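PDB 2YJK: Afp from Microbacterium arborescens, which probably binds and oxidises iron as a twelve-subunit Dps protein of the ferritin fold, with iron sites between its subunits. Local coordinates for residues Q41-V46 against A53-L58. Sequence-based numbering, arbitrary orientation.
Sequences QAHWNV and AIHELL. With OFE (Iron(II) oxide), chain B.
His-43 and His-55 meet as an offset stack, centroids 3.8 Å apart and planes 16° from parallel, and each ring's ND1 donates to the other residue's backbone oxygen. The side chain of His-43 illustrates how a helix pair can orient a metal ligand. His-43 CB rests against Leu-58 CB at 4.2 Å, and CG lies anti to the backbone N (chi1 170°), which sends the ring toward helix 51-78. His-43 ND1 gives its hydrogen, in the ring plane, to His-55 O at 2.7 Å. His-43 CE1 lies over the His-55 ring, near its rim, CD2 faces His-55 CE1, and His-43 NE2 binds the iron at 2.5 Å. His-55 ND1 reaches His-43 O at 3.0 Å from above the carbonyl plane, and His-55 NE2 holds a water that also binds the iron. An alanine in place of His-43 would probably cost the iron its nitrogen ligand and leave His-55 O without the ND1 donor. Leu-58 CD1 packs on Ala-42 CB at 3.7 Å. Asp-70 and Glu-74 of a second subunit complete the intersubunit iron site characteristic of Dps. Segments 41-45 and 53-58, on helices 15-45 and 51-78, run nearly antiparallel (160°); helix 105-130 covers Ala-42 and Val-46, which begins strand 46-47.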
loop_
_atom_site.group_PDB
_atom_site.type_symbol
_atom_site.label_atom_id
_atom_site.label_comp_id
_atom_site.label_asym_id
_atom_site.label_seq_id
_atom_site.Cartn_x
_atom_site.Cartn_y
_atom_site.Cartn_z
ATOM N N GLN C 41 31.108 1.863 -1.724
ATOM C CA GLN C 41 32.345 1.844 -1.004
ATOM C C GLN C 41 32.320 2.808 0.176
ATOM O O GLN C 41 32.670 2.384 1.246
ATOM C CB GLN C 41 33.539 2.159 -1.949
ATOM C CG GLN C 41 34.871 2.419 -1.235
ATOM C CD GLN C 41 35.531 1.135 -0.654
ATOM O OE1 GLN C 41 35.006 0.018 -0.779
ATOM N NE2 GLN C 41 36.655 1.309 0.023
ATOM N N ALA C 42 31.952 4.090 -0.034
ATOM C CA ALA C 42 31.880 5.135 1.048
ATOM C C ALA C 42 30.815 4.711 2.091
ATOM O O ALA C 42 31.014 4.769 3.312
ATOM C CB ALA C 42 31.527 6.553 0.434
ATOM N N HIS C 43 29.713 4.171 1.584
ATOM C CA HIS C 43 28.600 3.716 2.415
ATOM C C HIS C 43 29.060 2.589 3.377
ATOM O O HIS C 43 28.742 2.645 4.576
ATOM C CB HIS C 43 27.537 3.245 1.441
ATOM C CG HIS C 43 26.396 2.525 2.069
ATOM N ND1 HIS C 43 25.387 3.182 2.758
ATOM C CD2 HIS C 43 26.095 1.208 2.105
ATOM C CE1 HIS C 43 24.509 2.290 3.178
ATOM N NE2 HIS C 43 24.906 1.094 2.773
ATOM N N TRP C 44 29.837 1.603 2.873
ATOM C CA TRP C 44 30.316 0.464 3.722
ATOM C C TRP C 44 31.365 0.895 4.799
ATOM O O TRP C 44 31.341 0.411 5.940
ATOM C CB TRP C 44 30.880 -0.698 2.854
ATOM C CG TRP C 44 29.769 -1.262 1.947
ATOM C CD1 TRP C 44 28.389 -1.383 2.265
ATOM C CD2 TRP C 44 29.921 -1.808 0.623
ATOM N NE1 TRP C 44 27.727 -1.950 1.192
ATOM C CE2 TRP C 44 28.626 -2.195 0.174
ATOM C CE3 TRP C 44 31.028 -2.007 -0.222
ATOM C CZ2 TRP C 44 28.407 -2.798 -1.117
ATOM C CZ3 TRP C 44 30.824 -2.609 -1.514
ATOM C CH2 TRP C 44 29.522 -2.966 -1.954
ATOM N N ASN C 45 32.242 1.826 4.404
ATOM C CA ASN C 45 33.503 2.132 5.127
ATOM C C ASN C 45 33.443 3.351 6.043
ATOM O O ASN C 45 34.388 3.622 6.841
ATOM C CB ASN C 45 34.641 2.199 4.107
ATOM C CG ASN C 45 35.018 0.801 3.603
ATOM O OD1 ASN C 45 35.515 -0.014 4.360
ATOM N ND2 ASN C 45 34.646 0.483 2.378
ATOM N N VAL C 46 32.333 4.089 5.958
ATOM C CA VAL C 46 32.155 5.301 6.770
ATOM C C VAL C 46 32.141 5.047 8.289
ATOM O O VAL C 46 31.619 4.030 8.743
ATOM C CB VAL C 46 30.951 6.162 6.270
ATOM C CG1 VAL C 46 29.571 5.451 6.435
ATOM C CG2 VAL C 46 30.951 7.523 7.002
ATOM N N ALA C 53 23.279 8.586 9.875
ATOM C CA ALA C 53 22.711 9.574 8.953
ATOM C C ALA C 53 23.518 9.650 7.635
ATOM O O ALA C 53 22.952 9.730 6.564
ATOM C CB ALA C 53 22.638 10.939 9.639
ATOM N N ILE C 54 24.842 9.562 7.709
ATOM C CA ILE C 54 25.663 9.600 6.507
ATOM C C ILE C 54 25.665 8.267 5.744
ATOM O O ILE C 54 25.738 8.264 4.508
ATOM C CB ILE C 54 27.099 10.052 6.841
ATOM C CG1 ILE C 54 27.076 11.481 7.500
ATOM C CG2 ILE C 54 28.028 9.981 5.607
ATOM C CD1 ILE C 54 26.480 12.592 6.641
ATOM N N HIS C 55 25.695 7.146 6.488
ATOM C CA HIS C 55 25.484 5.804 5.933
ATOM C C HIS C 55 24.190 5.792 5.078
ATOM O O HIS C 55 24.178 5.302 3.976
ATOM C CB HIS C 55 25.402 4.787 7.093
ATOM C CG HIS C 55 25.178 3.364 6.677
ATOM N ND1 HIS C 55 26.187 2.560 6.146
ATOM C CD2 HIS C 55 24.089 2.567 6.819
ATOM C CE1 HIS C 55 25.687 1.356 5.905
ATOM N NE2 HIS C 55 24.429 1.328 6.324
ATOM N N GLU C 56 23.113 6.345 5.611
ATOM C CA GLU C 56 21.829 6.377 4.918
ATOM C C GLU C 56 21.744 7.373 3.797
ATOM O O GLU C 56 21.215 7.037 2.739
ATOM C CB GLU C 56 20.676 6.589 5.895
ATOM C CG GLU C 56 20.515 5.403 6.829
ATOM C CD GLU C 56 19.070 5.201 7.291
ATOM O OE1 GLU C 56 18.308 6.224 7.393
ATOM O OE2 GLU C 56 18.704 4.018 7.561
ATOM N N LEU C 57 22.273 8.586 4.010
ATOM C CA LEU C 57 22.372 9.572 2.922
ATOM C C LEU C 57 23.181 9.048 1.705
ATOM O O LEU C 57 22.759 9.215 0.549
ATOM C CB LEU C 57 22.947 10.912 3.421
ATOM C CG LEU C 57 23.224 11.993 2.372
ATOM C CD1 LEU C 57 21.873 12.339 1.697
ATOM C CD2 LEU C 57 23.763 13.258 3.099
ATOM N N LEU C 58 24.343 8.444 1.954
ATOM C CA LEU C 58 25.110 7.843 0.878
ATOM C C LEU C 58 24.311 6.769 0.131
ATOM O O LEU C 58 24.316 6.747 -1.070
ATOM C CB LEU C 58 26.428 7.275 1.406
ATOM C CG LEU C 58 27.522 8.275 1.800
ATOM C CD1 LEU C 58 28.690 7.574 2.575
ATOM C CD2 LEU C 58 28.071 8.926 0.562
HETATM FE FE OFE B . 23.946 -1.220 2.938
HETATM O O OFE B . 22.263 -0.868 1.141
HETATM O O HOH W 1 22.788 -0.664 4.923
#